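Local coordinates for binary enterotoxin of Clostridium perfringens component a (Clostridium perfringens, PDB 5WTZ), which binds NAD+ and, as the enzymatic component of an iota-like binary enterotoxin, probably transfers ADP-ribose from it to actin, at residues 13-16 and 17-20. Residues are numbered along the deposited sequence; the frame is centred on the assembly and turned at random.
Sequences AKDK and NSAT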
loop_
_atom_site.group_PDB
_atom_site.type_symbol
_atom_site.label_atom_id
_atom_site.label_comp_id
_atom_site.label_asym_id
_atom_site.label_seq_id
_atom_site.Cartn_x
_atom_site.Cartn_y
_atom_site.Cartn_z
ATOM N N ALA A 13 19.093 -5.157 20.187
ATOM C CA ALA A 13 19.679 -3.834 20.366
ATOM C C ALA A 13 21.048 -3.718 19.687
ATOM O O ALA A 13 21.148 -3.204 18.580
ATOM C CB ALA A 13 19.778 -3.504 21.841
ATOM N N LYS A 14 22.094 -4.208 20.346
ATOM C CA LYS A 14 23.449 -4.126 19.794
ATOM C C LYS A 14 24.216 -5.439 19.950
ATOM O O LYS A 14 25.365 -5.571 19.508
ATOM C CB LYS A 14 24.211 -2.983 20.457
ATOM C CG LYS A 14 23.563 -1.628 20.232
ATOM C CD LYS A 14 24.471 -0.502 20.677
ATOM C CE LYS A 14 23.997 0.835 20.128
ATOM N NZ LYS A 14 24.781 1.959 20.709
ATOM N N ASP A 15 23.555 -6.410 20.569
ATOM C CA ASP A 15 24.111 -7.742 20.754
ATOM C C ASP A 15 24.061 -8.514 19.472
ATOM O O ASP A 15 23.204 -9.379 19.284
ATOM C CB ASP A 15 23.351 -8.538 21.813
ATOM C CG ASP A 15 24.054 -9.843 22.176
ATOM O OD1 ASP A 15 24.970 -10.289 21.439
ATOM O OD2 ASP A 15 23.676 -10.437 23.203
ATOM N N LYS A 16 24.985 -8.253 18.582
ATOM C CA LYS A 16 24.869 -8.970 17.351
ATOM C C LYS A 16 25.547 -10.331 17.420
ATOM O O LYS A 16 25.282 -11.198 16.591
ATOM C CB LYS A 16 25.381 -8.102 16.230
ATOM C CG LYS A 16 25.363 -8.756 14.916
ATOM C CD LYS A 16 26.702 -8.405 14.399
ATOM C CE LYS A 16 27.465 -9.589 13.925
ATOM N NZ LYS A 16 28.674 -9.076 13.237
ATOM N N ASN A 17 26.371 -10.551 18.440
ATOM C CA ASN A 17 26.881 -11.893 18.691
ATOM C C ASN A 17 25.755 -12.903 18.916
ATOM O O ASN A 17 25.615 -13.879 18.173
ATOM C CB ASN A 17 27.818 -11.900 19.896
ATOM C CG ASN A 17 28.378 -13.286 20.188
ATOM O OD1 ASN A 17 28.030 -14.394 20.625
ATOM N ND2 ASN A 17 29.469 -13.624 19.513
ATOM N N SER A 18 24.955 -12.663 19.946
ATOM C CA SER A 18 23.827 -13.541 20.255
ATOM C C SER A 18 22.836 -13.586 19.099
ATOM O O SER A 18 22.233 -14.631 18.827
ATOM C CB SER A 18 23.106 -13.075 21.512
ATOM O OG SER A 18 22.320 -11.939 21.208
ATOM N N ALA A 19 22.667 -12.443 18.432
ATOM C CA ALA A 19 21.762 -12.338 17.297
ATOM C C ALA A 19 22.168 -13.306 16.188
ATOM O O ALA A 19 21.323 -14.024 15.651
ATOM C CB ALA A 19 21.717 -10.891 16.766
ATOM N N THR A 20 23.461 -13.334 15.855
ATOM C CA THR A 20 23.948 -14.214 14.795
ATOM C C THR A 20 23.861 -15.667 15.235
ATOM O O THR A 20 23.607 -16.549 14.415
ATOM C CB THR A 20 25.417 -13.893 14.370
ATOM O OG1 THR A 20 26.271 -13.893 15.521
ATOM C CG2 THR A 20 25.513 -12.557 13.629
#
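An N-cap opens helix 16-31 in the N-terminal half of the toxin component, where D15 ends the loop that follows helix 3-7 and its carboxylate accepts the backbone N-H of S18. The bond from S18 N to D15 OD1 is short, 2.8 Å, and nearly straight at 164°, but the donor stands well above the carboxylate plane. With CG anti to the backbone N (chi1 -171°), the D15 side chain lies beside its own carbonyl carbon and turns the carboxylate toward the amide of S18. The same residue is the centre of an inverse gamma turn, closed by a weak bond from K16 N to K14 O. Regular helical bonding starts directly at the cap: A19 N reaches D15 O at 3.2 Å, and one residue on T20 N donates to K16 O at 2.9 Å. The hydroxyl of T20, placed by a chi1 of 53°, bends back over this turn, with OG1 2.7 Å from N17 O and 3.1 Å from K16 O. On the flank of the turn the K16 chain, bent at chi2 and chi3, runs slantwise across T20, with CE 3.6 Å from T20 CG2, while NZ continues to a hydrogen bond with N177 OD1. The side chain of A19 touches F12 and M145. The D15 carboxylate, probably ionised, accepts an N-H that has no carbonyl of a preceding turn to bond to, and at the positive end of the helix dipole would be expected to stabilise the helix start electrostatically.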